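Local coordinates for protein ethyl acetate hydrolase (Pseudomonas veronii, PDB 5EFZ) that hydrolyses ethyl acetate to ethanol and acetate, a step in the bacterial breakdown of short-chain methyl ketones such as 2-butanone, at residues C40-L45 against G112-P117; N97-G102 against P117-V122; A178-H183 against Q306-D311; G284-A289 against L314-M319. One frame throughout, in Å; residues are numbered along the deposited sequence.

Interaction 1. Residues C40-L45 against G112-P117; sequences CMPECL and GSLAGP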
loop_
_atom_site.group_PDB
_atom_site.type_symbol
_atom_site.label_atom_id
_atom_site.label_comp_id
_atom_site.label_asym_id
_atom_site.label_seq_id
_atom_site.Cartn_x
_atom_site.Cartn_y
_atom_site.Cartn_z
ATOM N N CYS A 40 -1.802 -25.557 25.655
ATOM C CA CYS A 40 -1.193 -26.779 25.151
ATOM C C CYS A 40 -2.069 -27.396 24.061
ATOM O O CYS A 40 -3.261 -27.595 24.282
ATOM C CB CYS A 40 -0.986 -27.792 26.296
ATOM S SG CYS A 40 0.168 -29.184 25.882
ATOM N N MET A 41 -1.499 -27.703 22.899
ATOM C CA MET A 41 -2.197 -28.555 21.933
ATOM C C MET A 41 -1.973 -30.017 22.333
ATOM O O MET A 41 -0.834 -30.469 22.377
ATOM C CB MET A 41 -1.695 -28.321 20.515
ATOM C CG MET A 41 -1.634 -26.860 20.112
ATOM S SD MET A 41 -1.028 -26.754 18.402
ATOM C CE MET A 41 -2.287 -27.670 17.526
ATOM N N PRO A 42 -3.049 -30.756 22.638
ATOM C CA PRO A 42 -2.890 -32.155 23.057
ATOM C C PRO A 42 -2.242 -33.031 21.977
ATOM O O PRO A 42 -1.530 -33.974 22.303
ATOM C CB PRO A 42 -4.323 -32.617 23.306
ATOM C CG PRO A 42 -5.109 -31.366 23.486
ATOM C CD PRO A 42 -4.457 -30.335 22.636
ATOM N N GLU A 43 -2.529 -32.749 20.711
ATOM C CA GLU A 43 -1.838 -33.436 19.625
ATOM C C GLU A 43 -1.681 -32.472 18.468
ATOM O O GLU A 43 -2.638 -31.855 18.010
ATOM C CB GLU A 43 -2.573 -34.701 19.174
ATOM C CG GLU A 43 -3.992 -34.476 18.687
ATOM C CD GLU A 43 -4.464 -35.555 17.725
ATOM O OE1 GLU A 43 -3.740 -36.563 17.556
ATOM O OE2 GLU A 43 -5.556 -35.392 17.131
ATOM N N CYS A 44 -0.454 -32.314 18.018
ATOM C CA CYS A 44 -0.180 -31.417 16.919
ATOM C C CYS A 44 0.096 -32.273 15.693
ATOM O O CYS A 44 1.040 -33.067 15.697
ATOM C CB CYS A 44 0.999 -30.501 17.247
ATOM S SG CYS A 44 1.426 -29.372 15.908
ATOM N N LEU A 45 -0.766 -32.155 14.683
ATOM C CA LEU A 45 -0.577 -32.853 13.417
ATOM C C LEU A 45 0.046 -31.899 12.409
ATOM O O LEU A 45 -0.465 -30.802 12.166
ATOM C CB LEU A 45 -1.903 -33.373 12.873
ATOM C CG LEU A 45 -2.769 -34.247 13.762
ATOM C CD1 LEU A 45 -3.942 -34.753 12.966
ATOM C CD2 LEU A 45 -1.985 -35.393 14.324
ATOM N N GLY A 112 -12.444 -30.350 20.408
ATOM C CA GLY A 112 -12.223 -29.932 21.784
ATOM C C GLY A 112 -12.264 -28.414 21.912
ATOM O O GLY A 112 -12.987 -27.731 21.175
ATOM N N SER A 113 -11.474 -27.869 22.832
ATOM C CA SER A 113 -11.585 -26.446 23.124
ATOM C C SER A 113 -10.857 -25.603 22.063
ATOM O O SER A 113 -10.901 -24.374 22.098
ATOM C CB SER A 113 -11.044 -26.153 24.524
ATOM O OG SER A 113 -9.659 -26.439 24.613
ATOM N N LEU A 114 -10.216 -26.273 21.109
ATOM C CA LEU A 114 -9.435 -25.599 20.069
ATOM C C LEU A 114 -10.221 -25.409 18.769
ATOM O O LEU A 114 -9.696 -24.894 17.785
ATOM C CB LEU A 114 -8.140 -26.386 19.789
ATOM C CG LEU A 114 -7.048 -26.303 20.853
ATOM C CD1 LEU A 114 -5.964 -27.371 20.642
ATOM C CD2 LEU A 114 -6.417 -24.918 20.847
ATOM N N ALA A 115 -11.497 -25.780 18.761
ATOM C CA ALA A 115 -12.271 -25.727 17.524
ATOM C C ALA A 115 -12.627 -24.296 17.099
ATOM O O ALA A 115 -13.026 -23.477 17.939
ATOM C CB ALA A 115 -13.568 -26.577 17.694
ATOM N N GLY A 116 -12.481 -23.996 15.806
ATOM C CA GLY A 116 -12.997 -22.750 15.246
ATOM C C GLY A 116 -12.427 -21.532 15.961
ATOM O O GLY A 116 -11.192 -21.405 16.066
ATOM N N PRO A 117 -13.310 -20.651 16.488
ATOM C CA PRO A 117 -12.910 -19.430 17.203
ATOM C C PRO A 117 -12.080 -19.764 18.431
ATOM O O PRO A 117 -11.367 -18.901 18.935
ATOM C CB PRO A 117 -14.254 -18.805 17.652
ATOM C CG PRO A 117 -15.289 -19.485 16.883
ATOM C CD PRO A 117 -14.777 -20.830 16.496
#
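Met41 and Leu114 bring the two backbones nearest to each other, with CA atoms 8.0 Å apart, a gap too wide for main-chain pairing, so side chains have to span it between strand 40-41 and the short 3-10 turn at Ser113 and Leu114. Leu114 does most of the reaching. Its CG stands anti to the carbonyl carbon (chi1 -73°), which sends the branched end across the gap with methyl CD1 in front. CD1 meets CD of the Pro42 ring at 3.9 Å, the methyl coming end-on to this corner. The same methyl rests against the main chain of Met41, 4.2 Å from its CA, and touches the base of that side chain more loosely, at 4.4 Å from CB. The methionine chain also packs against Leu33 and Leu35. Leucine suits the turn because its length carries one methyl to where it can touch both Pro42 and Met41, and proline suits the partner position because its ring offers a rigid apolar surface and its nitrogen has no N-H left to satisfy. Arg39 packs on Leu114 and donates to Ser113 O. The contact joins the two-stranded sheet of 33-34 and 40-41 to the long loop between strand 92-96 and helix 124-139, away from the probable catalytic residues. Being wholly apolar across the gap, it rests on dispersion and on excluding water, forces that fix closeness more than direction.

Interaction 2. Residues N97-G102 against P117-V122; sequences NQIGNG and PGFANV. With EDO (1,2-ethanediol), chain L.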
loop_
_atom_site.group_PDB
_atom_site.type_symbol
_atom_site.label_atom_id
_atom_site.label_comp_id
_atom_site.label_asym_id
_atom_site.label_seq_id
_atom_site.Cartn_x
_atom_site.Cartn_y
_atom_site.Cartn_z
ATOM N N ASN A 97 3.681 -27.746 6.356
ATOM C CA ASN A 97 2.574 -26.786 6.429
ATOM C C ASN A 97 2.449 -26.118 7.799
ATOM O O ASN A 97 2.493 -26.789 8.845
ATOM C CB ASN A 97 1.265 -27.495 6.073
ATOM C CG ASN A 97 1.189 -27.846 4.590
ATOM O OD1 ASN A 97 0.762 -27.018 3.779
ATOM N ND2 ASN A 97 1.572 -29.092 4.235
ATOM N N GLN A 98 2.299 -24.803 7.787
ATOM C CA GLN A 98 2.077 -24.034 9.006
ATOM C C GLN A 98 0.954 -24.590 9.838
ATOM O O GLN A 98 -0.107 -24.943 9.303
ATOM C CB GLN A 98 1.717 -22.589 8.662
ATOM C CG GLN A 98 2.897 -21.662 8.450
ATOM C CD GLN A 98 2.365 -20.218 8.377
ATOM O OE1 GLN A 98 1.550 -19.806 9.210
ATOM N NE2 GLN A 98 2.772 -19.486 7.351
ATOM N N ILE A 99 1.161 -24.625 11.148
ATOM C CA ILE A 99 0.048 -24.781 12.079
ATOM C C ILE A 99 -0.952 -23.685 11.794
ATOM O O ILE A 99 -0.597 -22.496 11.792
ATOM C CB ILE A 99 0.533 -24.693 13.542
ATOM C CG1 ILE A 99 1.553 -25.826 13.805
ATOM C CG2 ILE A 99 -0.659 -24.802 14.524
ATOM C CD1 ILE A 99 2.298 -25.674 15.134
ATOM N N GLY A 100 -2.214 -24.049 11.575
ATOM C CA GLY A 100 -3.215 -23.030 11.313
ATOM C C GLY A 100 -3.566 -22.874 9.845
ATOM O O GLY A 100 -4.499 -22.131 9.517
ATOM N N ASN A 101 -2.855 -23.562 8.950
ATOM C CA ASN A 101 -3.074 -23.317 7.522
ATOM C C ASN A 101 -4.156 -24.187 6.885
ATOM O O ASN A 101 -4.349 -24.125 5.661
ATOM C CB ASN A 101 -1.744 -23.490 6.733
ATOM C CG ASN A 101 -1.513 -24.921 6.219
ATOM O OD1 ASN A 101 -1.828 -25.923 6.886
ATOM N ND2 ASN A 101 -0.909 -25.015 5.036
ATOM N N GLY A 102 -4.845 -24.988 7.705
ATOM C CA GLY A 102 -5.928 -25.852 7.231
ATOM C C GLY A 102 -5.540 -27.286 6.903
ATOM O O GLY A 102 -6.411 -28.171 6.829
ATOM N N PRO A 117 -13.310 -20.651 16.488
ATOM C CA PRO A 117 -12.910 -19.430 17.203
ATOM C C PRO A 117 -12.080 -19.764 18.431
ATOM O O PRO A 117 -11.367 -18.901 18.935
ATOM C CB PRO A 117 -14.254 -18.805 17.652
ATOM C CG PRO A 117 -15.289 -19.485 16.883
ATOM C CD PRO A 117 -14.777 -20.830 16.496
ATOM N N GLY A 118 -12.200 -20.993 18.927
ATOM C CA GLY A 118 -11.423 -21.415 20.089
ATOM C C GLY A 118 -9.939 -21.696 19.829
ATOM O O GLY A 118 -9.181 -21.889 20.784
ATOM N N PHE A 119 -9.521 -21.728 18.562
ATOM C CA PHE A 119 -8.132 -22.120 18.240
ATOM C C PHE A 119 -7.134 -21.163 18.881
ATOM O O PHE A 119 -7.396 -19.966 19.011
ATOM C CB PHE A 119 -7.893 -22.178 16.731
ATOM C CG PHE A 119 -6.688 -23.037 16.341
ATOM C CD1 PHE A 119 -6.729 -24.423 16.513
ATOM C CD2 PHE A 119 -5.526 -22.451 15.827
ATOM C CE1 PHE A 119 -5.637 -25.247 16.168
ATOM C CE2 PHE A 119 -4.408 -23.265 15.450
ATOM C CZ PHE A 119 -4.465 -24.663 15.631
ATOM N N ALA A 120 -6.006 -21.702 19.313
ATOM C CA ALA A 120 -5.048 -20.926 20.102
ATOM C C ALA A 120 -4.272 -19.926 19.253
ATOM O O ALA A 120 -4.211 -20.044 18.029
ATOM C CB ALA A 120 -4.061 -21.869 20.819
ATOM N N ASN A 121 -3.694 -18.924 19.913
ATOM C CA ASN A 121 -2.793 -18.005 19.239
ATOM C C ASN A 121 -1.456 -18.715 19.066
ATOM O O ASN A 121 -0.816 -19.054 20.049
ATOM C CB ASN A 121 -2.643 -16.713 20.047
ATOM C CG ASN A 121 -3.897 -15.873 20.014
ATOM O OD1 ASN A 121 -4.615 -15.858 19.012
ATOM N ND2 ASN A 121 -4.164 -15.168 21.097
ATOM N N VAL A 122 -1.077 -18.973 17.813
ATOM C CA VAL A 122 0.151 -19.695 17.512
ATOM C C VAL A 122 1.222 -18.709 17.008
ATOM O O VAL A 122 0.925 -17.794 16.226
ATOM C CB VAL A 122 -0.110 -20.786 16.466
ATOM C CG1 VAL A 122 1.170 -21.560 16.132
ATOM C CG2 VAL A 122 -1.193 -21.754 16.974
HETATM C C1 EDO L . -9.165 -18.865 15.109
HETATM O O1 EDO L . -8.508 -17.730 14.486
HETATM C C2 EDO L . -9.155 -18.849 16.648
HETATM O O2 EDO L . -8.175 -17.995 17.272
#
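Ile99 supplies the apolar part of this contact through one methyl, CG2, which Phe119 and Val122 share. CG2 lies anti to the isoleucine's backbone N, where it faces residues 117-122. It comes to the edge of the Phe119 ring, near the ring plane and 4.0 Å from CZ, and meets Val122 CG2 at 3.9 Å; both side chains cross the isoleucine at about a right angle. Phe119 also packs against main chain, its CE2 lying 4.3 Å from Gly100 CA. A beta-branched residue fits because branching at CB puts a methyl close to the backbone, where both neighbours can reach it.

Two hydrogen bonds within residues 97-102 shape the loop that presents Ile99. Asn101 N donates to Gln98 O at 3.1 Å, closing a type II turn in which Gly100 takes the positive phi (101°) that suits glycine. Just before the turn, Asn97 OD1 accepts from Asn101 ND2 at 2.9 Å, a bent bond with 144° at the hydrogen; that oxygen also accepts from Ser72 N. Asp127 holds Ile99 N and Lys272 Ile99 O.

An ethanediol, probably from the crystallisation liquor, donates through O2 to Phe119 O at 2.7 Å and is also bonded to Asn264 O and Thr268 OG1 of helix 263-274. Both segments belong to the connection from strand 92-96 to helix 124-139, part of a parallel beta-alpha-beta crossover that skips strand 61-65 in the alpha/beta-hydrolase sheet.

Interaction 3. Residues A178-H183 against Q306-D311; sequences ARNSEH and QFFTVD. With EDO (1,2-ethanediol), chain K; EDO (1,2-ethanediol), chain M.
Beside the probable catalytic centre, Phe308 and Asn180 meet where two loops lead into helices 182-196 and 310-317. The amide end of Asn180 comes obliquely against the Phe308 ring near CE1, the two planes 59° apart. Asn180 CG stands anti to the backbone N (chi1 -165°), which swings the amide toward the phenylalanine. The flat ring suits this spot because it is broad enough to touch Asn180 and Ser151, the inferred nucleophile, at once; His334 lies nearby.

In this alpha/beta-hydrolase fold both loops follow strands of the central sheet, 170-174 and 296-300, and hydroxyl N-caps start the helices after them: Ser181 OG accepts from Asp184 N, Thr309 OG1 from Asp312 N. Asp305, inferred to be the triad acid, accepts through OD1 from both Phe307 N and Phe308 N, two local bonds that help hold its carboxylate in place.

Farther along, His183 and Phe307 are joined by a water. It sits in the plane of the imidazole at its edge, 2.6 Å from His183 ND1, and donates to Phe307 O at 2.7 Å. On its far nitrogen, NE2, His183 bonds to Leu225 O of the second subunit, so the imidazole joins the Phe307 carbonyl, through the water, to that subunit.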
loop_
_atom_site.group_PDB
_atom_site.type_symbol
_atom_site.label_atom_id
_atom_site.label_comp_id
_atom_site.label_asym_id
_atom_site.label_seq_id
_atom_site.Cartn_x
_atom_site.Cartn_y
_atom_site.Cartn_z
ATOM N N ALA A 178 13.104 -10.694 10.011
ATOM C CA ALA A 178 13.319 -11.431 11.232
ATOM C C ALA A 178 12.527 -10.833 12.399
ATOM O O ALA A 178 12.215 -11.534 13.347
ATOM C CB ALA A 178 14.829 -11.468 11.566
ATOM N N ARG A 179 12.246 -9.533 12.348
ATOM C CA ARG A 179 11.379 -8.898 13.348
ATOM C C ARG A 179 10.383 -8.002 12.640
ATOM O O ARG A 179 10.774 -7.115 11.885
ATOM C CB ARG A 179 12.175 -8.052 14.356
ATOM C CG ARG A 179 11.247 -7.342 15.383
ATOM C CD ARG A 179 11.993 -6.922 16.650
ATOM N NE ARG A 179 12.893 -5.797 16.421
ATOM C CZ ARG A 179 13.761 -5.339 17.326
ATOM N NH1 ARG A 179 13.854 -5.915 18.535
ATOM N NH2 ARG A 179 14.536 -4.304 17.015
ATOM N N ASN A 180 9.099 -8.236 12.875
ATOM C CA ASN A 180 8.079 -7.586 12.068
ATOM C C ASN A 180 7.968 -6.083 12.383
ATOM O O ASN A 180 8.047 -5.663 13.557
ATOM C CB ASN A 180 6.729 -8.296 12.284
ATOM C CG ASN A 180 5.714 -7.929 11.227
ATOM O OD1 ASN A 180 4.540 -7.648 11.535
ATOM N ND2 ASN A 180 6.151 -7.914 9.978
ATOM N N SER A 181 7.772 -5.266 11.347
ATOM C CA SER A 181 7.697 -3.806 11.543
ATOM C C SER A 181 6.320 -3.345 11.975
ATOM O O SER A 181 5.345 -4.086 11.830
ATOM C CB SER A 181 8.052 -3.079 10.256
ATOM O OG SER A 181 7.102 -3.394 9.234
ATOM N N GLU A 182 6.231 -2.089 12.423
ATOM C CA GLU A 182 4.930 -1.516 12.793
ATOM C C GLU A 182 4.051 -1.318 11.552
ATOM O O GLU A 182 2.829 -1.518 11.606
ATOM C CB GLU A 182 5.102 -0.180 13.527
ATOM C CG GLU A 182 5.674 -0.269 14.952
ATOM C CD GLU A 182 5.573 1.070 15.703
ATOM O OE1 GLU A 182 6.345 2.018 15.385
ATOM O OE2 GLU A 182 4.713 1.187 16.606
ATOM N N HIS A 183 4.662 -0.948 10.429
ATOM C CA HIS A 183 3.904 -0.743 9.197
ATOM C C HIS A 183 3.316 -2.073 8.719
ATOM O O HIS A 183 2.188 -2.122 8.226
ATOM C CB HIS A 183 4.803 -0.099 8.112
ATOM C CG HIS A 183 4.128 0.109 6.790
ATOM N ND1 HIS A 183 4.218 -0.806 5.753
ATOM C CD2 HIS A 183 3.402 1.150 6.315
ATOM C CE1 HIS A 183 3.528 -0.355 4.716
ATOM N NE2 HIS A 183 3.027 0.827 5.029
ATOM N N GLN A 306 6.123 -4.034 -1.557
ATOM C CA GLN A 306 5.584 -2.869 -0.881
ATOM C C GLN A 306 5.612 -2.926 0.635
ATOM O O GLN A 306 5.398 -1.887 1.268
ATOM C CB GLN A 306 4.147 -2.649 -1.339
ATOM C CG GLN A 306 4.015 -2.540 -2.848
ATOM C CD GLN A 306 4.806 -1.389 -3.420
ATOM O OE1 GLN A 306 4.680 -0.255 -2.955
ATOM N NE2 GLN A 306 5.631 -1.669 -4.442
ATOM N N PHE A 307 5.788 -4.099 1.238
ATOM C CA PHE A 307 5.697 -4.124 2.700
ATOM C C PHE A 307 6.808 -4.878 3.413
ATOM O O PHE A 307 7.029 -4.637 4.603
ATOM C CB PHE A 307 4.301 -4.632 3.158
ATOM C CG PHE A 307 3.935 -5.984 2.675
ATOM C CD1 PHE A 307 4.164 -7.097 3.471
ATOM C CD2 PHE A 307 3.295 -6.151 1.462
ATOM C CE1 PHE A 307 3.810 -8.359 3.044
ATOM C CE2 PHE A 307 2.935 -7.406 1.023
ATOM C CZ PHE A 307 3.190 -8.519 1.825
ATOM N N PHE A 308 7.537 -5.748 2.711
ATOM C CA PHE A 308 8.799 -6.246 3.256
ATOM C C PHE A 308 9.878 -5.604 2.373
ATOM O O PHE A 308 10.277 -6.194 1.385
ATOM C CB PHE A 308 8.883 -7.780 3.210
ATOM C CG PHE A 308 8.144 -8.488 4.310
ATOM C CD1 PHE A 308 8.476 -8.261 5.646
ATOM C CD2 PHE A 308 7.172 -9.433 4.012
ATOM C CE1 PHE A 308 7.806 -8.943 6.671
ATOM C CE2 PHE A 308 6.504 -10.136 5.029
ATOM C CZ PHE A 308 6.827 -9.893 6.355
ATOM N N THR A 309 10.302 -4.375 2.676
ATOM C CA THR A 309 11.083 -3.616 1.697
ATOM C C THR A 309 12.547 -4.001 1.645
ATOM O O THR A 309 13.077 -4.637 2.565
ATOM C CB THR A 309 11.003 -2.121 1.957
ATOM O OG1 THR A 309 11.780 -1.804 3.122
ATOM C CG2 THR A 309 9.526 -1.731 2.193
ATOM N N VAL A 310 13.188 -3.602 0.555
ATOM C CA VAL A 310 14.632 -3.791 0.412
ATOM C C VAL A 310 15.349 -3.152 1.605
ATOM O O VAL A 310 16.312 -3.725 2.153
ATOM C CB VAL A 310 15.119 -3.188 -0.935
ATOM C CG1 VAL A 310 16.598 -3.078 -0.975
ATOM C CG2 VAL A 310 14.598 -4.032 -2.101
ATOM N N ASP A 311 14.892 -1.968 1.997
ATOM C CA ASP A 311 15.502 -1.243 3.127
ATOM C C ASP A 311 15.293 -1.969 4.458
ATOM O O ASP A 311 16.219 -1.989 5.287
ATOM C CB ASP A 311 14.937 0.183 3.261
ATOM C CG ASP A 311 15.398 1.110 2.148
ATOM O OD1 ASP A 311 16.579 1.062 1.747
ATOM O OD2 ASP A 311 14.552 1.879 1.654
HETATM C C1 EDO K . 5.204 -6.955 16.154
HETATM O O1 EDO K . 5.284 -5.873 15.200
HETATM C C2 EDO K . 6.566 -7.197 16.828
HETATM O O2 EDO K . 7.715 -7.073 15.955
HETATM C C1 EDO M . 12.434 -4.638 9.733
HETATM O O1 EDO M . 11.302 -4.713 10.589
HETATM C C2 EDO M . 13.682 -4.453 10.591
HETATM O O2 EDO M . 13.714 -5.418 11.656
HETATM O O HOH W 1 5.948 -2.676 6.053
#

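Interaction 4. Residues G284-A289 against L314-M319; sequences GDLAKA and LSEQKM. With EDO (1,2-ethanediol), chain H; EDO (1,2-ethanediol), chain M.
Glu316 OE2, which faces Leu286 across the contact, is gripped by two donors: the O2 hydroxyl of a bound ethanediol at 2.6 Å and the backbone N of Arg179. The other carboxylate oxygen accepts from Ala178 N. Glu316 reaches this site on an extended chain, its chi2 near -174°. A glutamate suits the place because its two oxygens can receive successive backbone N-H groups while its length carries them clear of the helix. The diol, probably from the crystallisation liquor, also donates through O1 to Arg179 O. Leu286 CD2 comes across the carboxylate end, 4.1 Å from OE2, at about a right angle. Substituting an alanine at Glu316 removes the carboxylate, which would probably leave the N-H groups of Ala178 and Arg179 without their acceptor and open a gap beside Leu286.

Apolar contact is made by Met319, whose extended chain brings SD to Ala287, 3.9 Å from CB and 3.8 Å from CA. Alanine's short side chain lets the sulfur come this near the helix. A water also bridges the two backbones, donating to Ala287 O at 2.7 Å and Met319 O at 2.6 Å. Asp285 is the N-cap of its helix, with OD1 accepting from Lys288 N at 3.2 Å from above the carboxylate plane.

The contact joins helix 286-290 to the C-terminal end of helix 310-317; strand 296-300 lies between them in the chain. Glu316 and Met319 also pack on Leu290, while Leu314 and Gln317 touch Phe325 of strand 324-325, the last strand of the main sheet.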
loop_
_atom_site.group_PDB
_atom_site.type_symbol
_atom_site.label_atom_id
_atom_site.label_comp_id
_atom_site.label_asym_id
_atom_site.label_seq_id
_atom_site.Cartn_x
_atom_site.Cartn_y
_atom_site.Cartn_z
ATOM N N GLY A 284 14.523 -8.685 23.330
ATOM C CA GLY A 284 14.160 -7.573 22.462
ATOM C C GLY A 284 15.335 -6.974 21.710
ATOM O O GLY A 284 15.187 -6.005 20.955
ATOM N N ASP A 285 16.510 -7.546 21.937
ATOM C CA ASP A 285 17.746 -7.089 21.321
ATOM C C ASP A 285 17.944 -7.821 20.002
ATOM O O ASP A 285 18.448 -8.944 19.979
ATOM C CB ASP A 285 18.934 -7.331 22.267
ATOM C CG ASP A 285 20.233 -6.736 21.753
ATOM O OD1 ASP A 285 20.342 -6.421 20.549
ATOM O OD2 ASP A 285 21.177 -6.624 22.551
ATOM N N LEU A 286 17.539 -7.193 18.901
ATOM C CA LEU A 286 17.596 -7.864 17.603
ATOM C C LEU A 286 19.022 -8.155 17.138
ATOM O O LEU A 286 19.284 -9.216 16.559
ATOM C CB LEU A 286 16.876 -7.021 16.536
ATOM C CG LEU A 286 16.791 -7.638 15.132
ATOM C CD1 LEU A 286 16.160 -9.040 15.173
ATOM C CD2 LEU A 286 15.935 -6.736 14.211
ATOM N N ALA A 287 19.936 -7.210 17.353
ATOM C CA ALA A 287 21.336 -7.413 16.961
ATOM C C ALA A 287 21.931 -8.650 17.656
ATOM O O ALA A 287 22.699 -9.415 17.055
ATOM C CB ALA A 287 22.167 -6.178 17.284
ATOM N N LYS A 288 21.572 -8.841 18.919
ATOM C CA LYS A 288 22.050 -10.000 19.679
ATOM C C LYS A 288 21.478 -11.304 19.136
ATOM O O LYS A 288 22.194 -12.297 19.014
ATOM C CB LYS A 288 21.686 -9.867 21.155
ATOM C CG LYS A 288 22.322 -10.927 22.001
ATOM C CD LYS A 288 21.993 -10.756 23.467
ATOM C CE LYS A 288 22.552 -11.915 24.280
ATOM N NZ LYS A 288 22.166 -11.828 25.730
ATOM N N ALA A 289 20.187 -11.299 18.820
ATOM C CA ALA A 289 19.522 -12.459 18.224
ATOM C C ALA A 289 20.101 -12.825 16.864
ATOM O O ALA A 289 20.392 -13.995 16.607
ATOM C CB ALA A 289 18.006 -12.196 18.073
ATOM N N LEU A 314 17.626 -5.007 4.267
ATOM C CA LEU A 314 19.028 -4.607 4.327
ATOM C C LEU A 314 19.444 -4.312 5.784
ATOM O O LEU A 314 20.551 -4.672 6.214
ATOM C CB LEU A 314 19.266 -3.399 3.425
ATOM C CG LEU A 314 20.705 -2.863 3.413
ATOM C CD1 LEU A 314 21.716 -3.946 2.967
ATOM C CD2 LEU A 314 20.800 -1.620 2.558
ATOM N N SER A 315 18.561 -3.658 6.553
ATOM C CA SER A 315 18.932 -3.257 7.907
ATOM C C SER A 315 19.169 -4.484 8.779
ATOM O O SER A 315 20.029 -4.449 9.667
ATOM C CB SER A 315 17.877 -2.348 8.544
ATOM O OG SER A 315 16.681 -3.057 8.783
ATOM N N GLU A 316 18.445 -5.563 8.511
ATOM C CA GLU A 316 18.650 -6.832 9.239
ATOM C C GLU A 316 19.900 -7.577 8.728
ATOM O O GLU A 316 20.663 -8.152 9.519
ATOM C CB GLU A 316 17.427 -7.734 9.113
ATOM C CG GLU A 316 16.185 -7.143 9.808
ATOM C CD GLU A 316 14.977 -8.078 9.842
ATOM O OE1 GLU A 316 14.870 -9.038 9.017
ATOM O OE2 GLU A 316 14.130 -7.846 10.729
ATOM N N GLN A 317 20.103 -7.569 7.416
ATOM C CA GLN A 317 21.250 -8.288 6.847
ATOM C C GLN A 317 22.572 -7.779 7.426
ATOM O O GLN A 317 23.503 -8.555 7.681
ATOM C CB GLN A 317 21.269 -8.183 5.320
ATOM C CG GLN A 317 22.392 -9.033 4.684
ATOM C CD GLN A 317 23.688 -8.236 4.500
ATOM O OE1 GLN A 317 23.645 -7.017 4.292
ATOM N NE2 GLN A 317 24.846 -8.930 4.544
ATOM N N LYS A 318 22.634 -6.479 7.679
ATOM C CA LYS A 318 23.834 -5.874 8.240
ATOM C C LYS A 318 24.181 -6.425 9.602
ATOM O O LYS A 318 25.319 -6.303 10.033
ATOM C CB LYS A 318 23.666 -4.355 8.319
ATOM C CG LYS A 318 23.646 -3.684 6.945
ATOM C CD LYS A 318 23.569 -2.171 7.094
ATOM C CE LYS A 318 23.447 -1.465 5.755
ATOM N NZ LYS A 318 23.073 -0.030 6.003
ATOM N N MET A 319 23.203 -7.030 10.280
ATOM C CA MET A 319 23.393 -7.581 11.628
ATOM C C MET A 319 23.659 -9.099 11.656
ATOM O O MET A 319 23.861 -9.687 12.727
ATOM C CB MET A 319 22.162 -7.274 12.504
ATOM C CG MET A 319 21.998 -5.790 12.839
ATOM S SD MET A 319 20.503 -5.527 13.824
ATOM C CE MET A 319 20.627 -3.774 14.162
HETATM C C1 EDO H . 19.246 0.236 5.874
HETATM O O1 EDO H . 20.390 -0.023 6.706
HETATM C C2 EDO H . 19.561 1.368 4.901
HETATM O O2 EDO H . 18.640 1.308 3.795
HETATM C C1 EDO M . 12.434 -4.638 9.733
HETATM O O1 EDO M . 11.302 -4.713 10.589
HETATM C C2 EDO M . 13.682 -4.453 10.591
HETATM O O2 EDO M . 13.714 -5.418 11.656
HETATM O O HOH W 2 24.458 -8.672 15.090
#

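Overall arrangement
Interactions 1 and 2 form one neighbourhood: they share Pro117 and lie with centres about 8 Å apart. Interaction 1 joins strand 40-41 to the loop between strand 92-96 and helix 124-139, and interaction 2, whose touching residues are all buried, packs two parts of that loop together. Both are apolar across the gap. Interactions 3 and 4 make a second pair, centres about 13 Å apart, using helix 310-317 and a common ethanediol; Arg179 and Ala178 bond directly to residues of interaction 4. These are only partly buried and more polar, bridged by waters, with interaction 3 beside the probable triad and interaction 4 toward the surface. Interactions 1 and 4 lie farthest apart, centres about 34 Å.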